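Local structure of clan CA, family C40, NlpC/P60 superfamily cysteine peptidase (Trichomonas vaginalis, 6BIO) at residues A[13-18]-A[134-139]; A[119-124]-A[144-149]; A[248-251]-A[256-259]. The protein probably hydrolyses peptide bonds in bacterial peptidoglycan, acting as a cysteine peptidase of the NlpC/P60 family. All coordinates share one frame; numbering follows the deposited sequence. Where two conformers were deposited one is given.

In the fold
Contacts 1 and 2 share one antiparallel sheet and touch each other, their centres 12 Å apart; E139 N of the first meets G124 O of the second in a probable backbone hydrogen bond. Both are partly buried and bring an irregular segment against a strand of the bacterial SH3 region through aromatic side chains. Waters bridge much of the polar chemistry in contact 1, whereas contact 2 rests mainly on indole packing. Contact 3 lies on the opposite side of the chain's centre. It is a buried hairpin in the NlpC/P60 sheet, held by regular backbone hydrogen bonds, with aliphatic and CH-pi packing on one face and histidine, serine and lysine side chains on the other.

Contact 1: residues A[13-18]-A[134-139]; sequences SSYQTQ and IGYILE
T17 and Y136 touch across a gap too wide for backbone pairing: the closest CA atoms, those of T17 and G135, are 9.2 Å apart. Residues 134-138 are extended as a strand, while 13-18 form an irregular approach to strand 19-23. An ST turn shapes its start, S13 OG accepting from Y15 N at 3.0 Å. The backbone angles of G135 would force a side chain against the preceding carbonyl, which explains the glycine beside the tyrosine.

Y136 spans the gap. With CG anti to the carbonyl carbon (chi1 -66°), its ring carries the hydroxyl to the edge of the Y15 ring, near that ring's plane, where Y136 OH lies 3.5 Å from Y15 CD1. The two rings meet obliquely, CD1 of Y15 being 4.1 Å from CE2 of Y136. A tyrosine suits this position because its long flat ring packs while its end joins two waters. One water lies 2.6 Å from Y136 OH and donates to Y15 O; the other lies 2.9 Å from Y136 OH and accepts from Q18 N. Thus the hydroxyl holds two backbone groups of the facing loop indirectly. Q18 folds back so that NE2 covers the rim of one face of the Y15 ring and donates to Q16 O (2.9 Å, 159°), while the Y15 hydroxyl bonds D119. R127 of strand 125-130 touches both T17 and Y136. The arrangement lays an N-terminal loop against strand 133-138, an outermost strand of its sheet, in the bacterial SH3 domain.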
loop_
_atom_site.group_PDB
_atom_site.type_symbol
_atom_site.label_atom_id
_atom_site.label_comp_id
_atom_site.label_asym_id
_atom_site.label_seq_id
_atom_site.Cartn_x
_atom_site.Cartn_y
_atom_site.Cartn_z
ATOM N N SER A 13 -3.535 -22.147 5.403
ATOM C CA SER A 13 -3.156 -21.018 4.571
ATOM C C SER A 13 -3.304 -21.347 3.093
ATOM O O SER A 13 -2.966 -22.442 2.661
ATOM C CB SER A 13 -1.719 -20.588 4.821
ATOM O OG SER A 13 -1.381 -19.527 3.933
ATOM N N SER A 14 -3.873 -20.401 2.354
ATOM C CA SER A 14 -3.894 -20.437 0.898
ATOM C C SER A 14 -2.902 -19.457 0.289
ATOM O O SER A 14 -2.960 -19.207 -0.923
ATOM C CB SER A 14 -5.301 -20.167 0.349
ATOM O OG SER A 14 -5.656 -18.802 0.541
ATOM N N TYR A 15 -1.980 -18.921 1.089
ATOM C CA TYR A 15 -1.100 -17.848 0.632
ATOM C C TYR A 15 -0.104 -18.395 -0.381
ATOM O O TYR A 15 0.680 -19.294 -0.060
ATOM C CB TYR A 15 -0.386 -17.223 1.829
ATOM C CG TYR A 15 0.340 -15.925 1.498
ATOM C CD1 TYR A 15 1.631 -15.930 1.034
ATOM C CD2 TYR A 15 -0.296 -14.717 1.618
ATOM C CE1 TYR A 15 2.290 -14.753 0.699
ATOM C CE2 TYR A 15 0.334 -13.534 1.282
ATOM C CZ TYR A 15 1.613 -13.551 0.805
ATOM O OH TYR A 15 2.168 -12.309 0.454
ATOM N N GLN A 16 -0.137 -17.859 -1.601
ATOM C CA GLN A 16 0.726 -18.344 -2.654
ATOM C C GLN A 16 2.100 -17.686 -2.579
ATOM O O GLN A 16 2.273 -16.549 -2.132
ATOM C CB GLN A 16 0.062 -18.059 -4.002
ATOM C CG GLN A 16 -1.286 -18.727 -4.179
ATOM C CD GLN A 16 -1.217 -20.244 -4.059
ATOM O OE1 GLN A 16 -0.444 -20.912 -4.769
ATOM N NE2 GLN A 16 -2.028 -20.797 -3.162
ATOM N N THR A 17 3.105 -18.432 -3.028
ATOM C CA THR A 17 4.468 -17.927 -3.050
ATOM C C THR A 17 4.571 -16.698 -3.937
ATOM O O THR A 17 4.168 -16.719 -5.116
ATOM C CB THR A 17 5.382 -19.026 -3.556
ATOM O OG1 THR A 17 5.101 -20.217 -2.818
ATOM C CG2 THR A 17 6.838 -18.634 -3.406
ATOM N N GLN A 18 5.070 -15.610 -3.341
ATOM C CA GLN A 18 5.168 -14.329 -4.025
ATOM C C GLN A 18 6.526 -13.708 -3.743
ATOM O O GLN A 18 7.203 -14.052 -2.784
ATOM C CB GLN A 18 4.068 -13.386 -3.554
ATOM C CG GLN A 18 2.709 -13.839 -3.986
ATOM C CD GLN A 18 1.578 -13.184 -3.204
ATOM O OE1 GLN A 18 1.305 -11.988 -3.353
ATOM N NE2 GLN A 18 0.877 -13.979 -2.393
ATOM N N ILE A 134 14.137 -21.765 2.708
ATOM C CA ILE A 134 13.135 -20.786 2.287
ATOM C C ILE A 134 11.806 -21.059 2.985
ATOM O O ILE A 134 11.336 -22.201 3.019
ATOM C CB ILE A 134 12.978 -20.845 0.760
ATOM C CG1 ILE A 134 14.294 -20.394 0.075
ATOM C CG2 ILE A 134 11.827 -19.951 0.290
ATOM C CD1 ILE A 134 14.412 -20.918 -1.314
ATOM N N GLY A 135 11.182 -20.013 3.502
ATOM C CA GLY A 135 9.881 -20.188 4.100
ATOM C C GLY A 135 9.502 -18.986 4.944
ATOM O O GLY A 135 10.067 -17.894 4.790
ATOM N N TYR A 136 8.534 -19.211 5.840
ATOM C CA TYR A 136 7.845 -18.116 6.512
ATOM C C TYR A 136 8.262 -17.998 7.974
ATOM O O TYR A 136 8.229 -18.980 8.714
ATOM C CB TYR A 136 6.325 -18.319 6.407
ATOM C CG TYR A 136 5.846 -18.215 4.973
ATOM C CD1 TYR A 136 5.876 -19.296 4.106
ATOM C CD2 TYR A 136 5.436 -16.987 4.451
ATOM C CE1 TYR A 136 5.485 -19.192 2.796
ATOM C CE2 TYR A 136 5.031 -16.866 3.149
ATOM C CZ TYR A 136 5.039 -17.952 2.317
ATOM O OH TYR A 136 4.646 -17.799 1.026
ATOM N N ILE A 137 8.610 -16.771 8.384
ATOM C CA ILE A 137 9.033 -16.472 9.749
ATOM C C ILE A 137 8.139 -15.393 10.335
ATOM O O ILE A 137 7.754 -14.449 9.651
ATOM C CB ILE A 137 10.531 -16.084 9.762
ATOM C CG1 ILE A 137 11.068 -16.112 11.182
ATOM C CG2 ILE A 137 10.809 -14.766 9.055
ATOM C CD1 ILE A 137 12.574 -16.065 11.263
ATOM N N LEU A 138 7.772 -15.565 11.594
ATOM C CA LEU A 138 6.902 -14.599 12.248
ATOM C C LEU A 138 7.500 -13.203 12.125
ATOM O O LEU A 138 8.718 -12.985 12.299
ATOM C CB LEU A 138 6.694 -14.963 13.711
ATOM C CG LEU A 138 5.812 -16.191 14.013
ATOM C CD1 LEU A 138 5.945 -16.600 15.478
ATOM C CD2 LEU A 138 4.337 -15.898 13.694
ATOM N N GLU A 139 6.632 -12.237 11.831
ATOM C CA GLU A 139 7.187 -10.964 11.416
ATOM C C GLU A 139 7.933 -10.253 12.552
ATOM O O GLU A 139 8.943 -9.588 12.306
ATOM C CB GLU A 139 6.144 -10.107 10.668
ATOM C CG GLU A 139 5.121 -9.599 11.489
ATOM C CD GLU A 139 3.915 -9.026 10.673
ATOM O OE1 GLU A 139 3.853 -8.990 9.409
ATOM O OE2 GLU A 139 3.006 -8.643 11.351
HETATM O O HOH W 1 3.559 -19.863 -0.083
HETATM O O HOH W 2 5.559 -15.462 -0.475
#

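Contact 2: residues A[119-124]-A[144-149]; sequences DFNCDG and YKWKQI
W146 presents one indole face to both F120 and N121, and these three residues carry the contact. The CA atoms of F120 and W146 are 7.1 Å apart, so the side chains fill the space between backbones. W146 has CG between its backbone N and carbonyl carbon (chi1 70°), the crowded position, which turns the broad indole toward strand 114-122. F120 reaches it with the CD2 side of its ring: F120 CD2 is 3.6 Å from W146 CD2. The ring planes are inclined at 53°, an oblique pairing.

N121 settles over the same face farther along, its CG 3.4 Å from W146 CZ2 and its amide plane tilted 32° from the indole. Its positive backbone angles are ones asparagine tolerates well, and its flat amide can lie on an aromatic surface while using both ends: ND2 bonds D194, and OD1 accepts from a water at 2.9 Å. That water in turn accepts from K147 NZ, which also forms a salt bridge with D154. K147 CG lies 3.9 Å above the opposite face of the indole, so the ring is held between K147's aliphatic part and the F120-N121 pair.

The F120 ring also stacks with H55 of strand 53-60, and Y126 of strand 125-130 touches it. The 144-149 loop leads from strand 133-138 toward helix 154-163, whose R157 donates from NE to Q148 O and, weakly, from NH1 to I149 O.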
loop_
_atom_site.group_PDB
_atom_site.type_symbol
_atom_site.label_atom_id
_atom_site.label_comp_id
_atom_site.label_asym_id
_atom_site.label_seq_id
_atom_site.Cartn_x
_atom_site.Cartn_y
_atom_site.Cartn_z
ATOM N N ASP A 119 9.372 -11.792 0.639
ATOM C CA ASP A 119 7.986 -11.324 0.567
ATOM C C ASP A 119 7.636 -10.817 1.953
ATOM O O ASP A 119 8.275 -11.186 2.948
ATOM C CB ASP A 119 7.024 -12.443 0.108
ATOM C CG ASP A 119 5.662 -11.938 -0.233
ATOM O OD1 ASP A 119 5.460 -10.719 -0.500
ATOM O OD2 ASP A 119 4.730 -12.775 -0.309
ATOM N N PHE A 120 6.643 -9.935 1.997
ATOM C CA PHE A 120 6.269 -9.246 3.218
ATOM C C PHE A 120 4.764 -9.277 3.405
ATOM O O PHE A 120 4.008 -9.488 2.474
ATOM C CB PHE A 120 6.767 -7.793 3.224
ATOM C CG PHE A 120 6.051 -6.944 2.202
ATOM C CD1 PHE A 120 6.361 -7.040 0.853
ATOM C CD2 PHE A 120 5.034 -6.077 2.562
ATOM C CE1 PHE A 120 5.688 -6.341 -0.092
ATOM C CE2 PHE A 120 4.331 -5.349 1.591
ATOM C CZ PHE A 120 4.666 -5.480 0.278
ATOM N N ASN A 121 4.315 -9.004 4.627
ATOM C CA ASN A 121 2.896 -8.903 4.949
ATOM C C ASN A 121 2.174 -10.191 4.628
ATOM O O ASN A 121 1.019 -10.191 4.219
ATOM C CB ASN A 121 2.230 -7.700 4.280
ATOM C CG ASN A 121 0.876 -7.358 4.854
ATOM O OD1 ASN A 121 0.590 -7.614 6.013
ATOM N ND2 ASN A 121 0.055 -6.693 4.055
ATOM N N CYS A 122 2.860 -11.315 4.894
ATOM C CA CYS A 122 2.299 -12.639 4.602
ATOM C C CYS A 122 1.513 -13.154 5.808
ATOM O O CYS A 122 1.921 -14.081 6.495
ATOM C CB CYS A 122 3.398 -13.625 4.228
ATOM S SG CYS A 122 4.705 -12.979 3.166
ATOM N N ASP A 123 0.388 -12.500 6.081
ATOM C CA ASP A 123 -0.516 -12.922 7.144
ATOM C C ASP A 123 0.201 -13.107 8.476
ATOM O O ASP A 123 -0.009 -14.106 9.188
ATOM C CB ASP A 123 -1.261 -14.185 6.745
ATOM C CG ASP A 123 -2.083 -13.997 5.488
ATOM O OD1 ASP A 123 -2.462 -12.869 5.157
ATOM O OD2 ASP A 123 -2.316 -14.971 4.790
ATOM N N GLY A 124 1.058 -12.144 8.824
ATOM C CA GLY A 124 1.779 -12.161 10.090
ATOM C C GLY A 124 3.189 -12.694 9.992
ATOM O O GLY A 124 3.870 -12.765 11.025
ATOM N N TYR A 144 13.792 -5.769 10.475
ATOM C CA TYR A 144 13.175 -4.925 9.451
ATOM C C TYR A 144 11.678 -4.887 9.646
ATOM O O TYR A 144 11.040 -5.905 9.891
ATOM C CB TYR A 144 13.497 -5.502 8.073
ATOM C CG TYR A 144 12.957 -4.694 6.887
ATOM C CD1 TYR A 144 11.669 -4.913 6.386
ATOM C CD2 TYR A 144 13.738 -3.722 6.269
ATOM C CE1 TYR A 144 11.180 -4.178 5.305
ATOM C CE2 TYR A 144 13.264 -2.968 5.241
ATOM C CZ TYR A 144 11.983 -3.199 4.749
ATOM O OH TYR A 144 11.448 -2.504 3.701
ATOM N N LYS A 145 11.095 -3.707 9.452
ATOM C CA LYS A 145 9.650 -3.490 9.507
ATOM C C LYS A 145 9.198 -2.861 8.188
ATOM O O LYS A 145 9.744 -1.835 7.768
ATOM C CB LYS A 145 9.293 -2.570 10.672
ATOM C CG LYS A 145 9.718 -3.045 12.010
ATOM C CD LYS A 145 8.777 -4.079 12.529
ATOM C CE LYS A 145 9.237 -4.563 13.905
ATOM N NZ LYS A 145 10.381 -5.484 13.763
ATOM N N TRP A 146 8.235 -3.492 7.519
ATOM C CA TRP A 146 7.791 -2.977 6.226
ATOM C C TRP A 146 6.864 -1.785 6.371
ATOM O O TRP A 146 6.717 -1.008 5.429
ATOM C CB TRP A 146 7.157 -4.104 5.405
ATOM C CG TRP A 146 5.847 -4.589 5.901
ATOM C CD1 TRP A 146 5.581 -5.568 6.845
ATOM C CD2 TRP A 146 4.584 -4.072 5.499
ATOM N NE1 TRP A 146 4.229 -5.665 7.035
ATOM C CE2 TRP A 146 3.598 -4.772 6.206
ATOM C CE3 TRP A 146 4.181 -3.112 4.554
ATOM C CZ2 TRP A 146 2.239 -4.523 6.007
ATOM C CZ3 TRP A 146 2.846 -2.884 4.375
ATOM C CH2 TRP A 146 1.905 -3.572 5.088
ATOM N N LYS A 147 6.257 -1.612 7.536
ATOM C CA LYS A 147 5.477 -0.428 7.852
ATOM C C LYS A 147 5.775 -0.029 9.293
ATOM O O LYS A 147 6.382 -0.788 10.063
ATOM C CB LYS A 147 3.967 -0.633 7.623
ATOM C CG LYS A 147 3.310 -1.630 8.556
ATOM C CD LYS A 147 1.811 -1.679 8.323
ATOM C CE LYS A 147 1.137 -2.743 9.166
ATOM N NZ LYS A 147 -0.276 -2.903 8.793
ATOM N N GLN A 148 5.390 1.187 9.658
ATOM C CA GLN A 148 5.561 1.680 11.026
ATOM C C GLN A 148 4.973 0.718 12.043
ATOM O O GLN A 148 3.861 0.200 11.864
ATOM C CB GLN A 148 4.788 2.985 11.202
ATOM C CG GLN A 148 5.566 4.233 11.086
ATOM C CD GLN A 148 4.739 5.441 11.553
ATOM O OE1 GLN A 148 3.531 5.610 11.211
ATOM N NE2 GLN A 148 5.368 6.274 12.375
ATOM N N ILE A 149 5.682 0.530 13.149
ATOM C CA ILE A 149 5.074 -0.131 14.296
ATOM C C ILE A 149 4.207 0.856 15.073
ATOM O O ILE A 149 3.141 0.478 15.569
ATOM C CB ILE A 149 6.149 -0.796 15.168
ATOM C CG1 ILE A 149 6.721 -2.019 14.440
ATOM C CG2 ILE A 149 5.590 -1.215 16.517
ATOM C CD1 ILE A 149 5.672 -3.130 14.110
HETATM O O HOH W 3 -0.261 -5.911 8.198
#

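Contact 3: residues A[248-251]-A[256-259]; sequences IHAS and VVKY
I248 begins a run of four antiparallel pairs by facing Y259. Its CD1 makes a CH-pi contact, 4.1 Å from the centroid of the Y259 ring and over its face, while CG2 turns to V257 CG1 at 3.7 Å. A branched chain suits this place because its two arms serve two neighbours; V162 and V242 also pack on it.

H249 then forms the hydrogen-bonded pair with K258: H249 N donates to K258 O (3.0 Å) and K258 N returns a bond to H249 O (2.9 Å). The two side chains lie side by side, and K258 O sits at the edge of the imidazole, in its plane, 3.5 Å from CD2.

A250 and V257 form a non-hydrogen-bonded pair, their CA atoms 4.1 Å apart as such pairs bring them, and the CB of A250 rests on V257 CG2. S251 closes the series, exchanging backbone bonds with V256, while its CB packs 3.8 Å from K258 CE and its OG accepts from N253 N in the turn.

This is a beta hairpin at the border of the NlpC/P60 sheet. ND1 of H249 is hydrogen-bonded to NE2 of H237 on strand 237-243, consistent with the histidine pair of the Cys-His-His triad found in C40 peptidases.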
loop_
_atom_site.group_PDB
_atom_site.type_symbol
_atom_site.label_atom_id
_atom_site.label_comp_id
_atom_site.label_asym_id
_atom_site.label_seq_id
_atom_site.Cartn_x
_atom_site.Cartn_y
_atom_site.Cartn_z
ATOM N N ILE A 248 -4.610 16.836 5.129
ATOM C CA ILE A 248 -3.488 17.130 4.247
ATOM C C ILE A 248 -3.881 16.810 2.808
ATOM O O ILE A 248 -4.566 15.814 2.532
ATOM C CB ILE A 248 -2.227 16.368 4.686
ATOM C CG1 ILE A 248 -1.656 17.016 5.948
ATOM C CG2 ILE A 248 -1.187 16.348 3.546
ATOM C CD1 ILE A 248 -0.501 16.270 6.588
ATOM N N HIS A 249 -3.501 17.684 1.886
ATOM C CA HIS A 249 -3.792 17.484 0.477
ATOM C C HIS A 249 -2.718 18.120 -0.398
ATOM O O HIS A 249 -1.964 18.998 0.036
ATOM C CB HIS A 249 -5.170 18.046 0.077
ATOM C CG HIS A 249 -5.347 19.536 0.225
ATOM N ND1 HIS A 249 -6.315 20.207 -0.489
ATOM C CD2 HIS A 249 -4.782 20.459 1.042
ATOM C CE1 HIS A 249 -6.301 21.494 -0.169
ATOM N NE2 HIS A 249 -5.387 21.675 0.769
ATOM N N ALA A 250 -2.638 17.638 -1.634
ATOM C CA ALA A 250 -1.872 18.318 -2.661
ATOM C C ALA A 250 -2.823 19.289 -3.338
ATOM O O ALA A 250 -3.863 18.864 -3.870
ATOM C CB ALA A 250 -1.303 17.328 -3.668
ATOM N N SER A 251 -2.479 20.563 -3.313
ATOM C CA SER A 251 -3.387 21.591 -3.779
ATOM C C SER A 251 -2.718 22.496 -4.790
ATOM O O SER A 251 -1.547 22.828 -4.650
ATOM C CB SER A 251 -3.788 22.454 -2.603
ATOM O OG SER A 251 -4.664 23.496 -2.987
ATOM N N VAL A 256 1.307 22.762 -3.690
ATOM C CA VAL A 256 2.094 22.083 -2.665
ATOM C C VAL A 256 1.199 21.152 -1.863
ATOM O O VAL A 256 -0.031 21.351 -1.775
ATOM C CB VAL A 256 2.804 23.162 -1.800
ATOM C CG1 VAL A 256 1.763 23.867 -0.969
ATOM C CG2 VAL A 256 3.937 22.565 -1.005
ATOM N N VAL A 257 1.839 20.169 -1.235
ATOM C CA VAL A 257 1.223 19.316 -0.237
ATOM C C VAL A 257 1.272 20.062 1.084
ATOM O O VAL A 257 2.349 20.454 1.541
ATOM C CB VAL A 257 1.967 17.979 -0.141
ATOM C CG1 VAL A 257 1.387 17.120 1.032
ATOM C CG2 VAL A 257 1.913 17.262 -1.476
ATOM N N LYS A 258 0.109 20.266 1.685
ATOM C CA LYS A 258 -0.043 21.115 2.853
ATOM C C LYS A 258 -1.247 20.723 3.693
ATOM O O LYS A 258 -2.152 19.990 3.251
ATOM C CB LYS A 258 -0.199 22.579 2.453
ATOM C CG LYS A 258 -1.420 22.872 1.608
ATOM C CD LYS A 258 -1.508 24.365 1.290
ATOM C CE LYS A 258 -2.456 24.632 0.250
ATOM N NZ LYS A 258 -2.822 26.100 0.259
ATOM N N TYR A 259 -1.239 21.233 4.925
ATOM C CA TYR A 259 -2.402 21.159 5.790
ATOM C C TYR A 259 -3.512 22.084 5.310
ATOM O O TYR A 259 -3.278 23.142 4.700
ATOM C CB TYR A 259 -2.030 21.590 7.201
ATOM C CG TYR A 259 -1.206 20.602 8.012
ATOM C CD1 TYR A 259 -1.812 19.588 8.739
ATOM C CD2 TYR A 259 0.179 20.712 8.084
ATOM C CE1 TYR A 259 -1.068 18.722 9.494
ATOM C CE2 TYR A 259 0.927 19.825 8.840
ATOM C CZ TYR A 259 0.290 18.856 9.551
ATOM O OH TYR A 259 1.047 17.969 10.271
#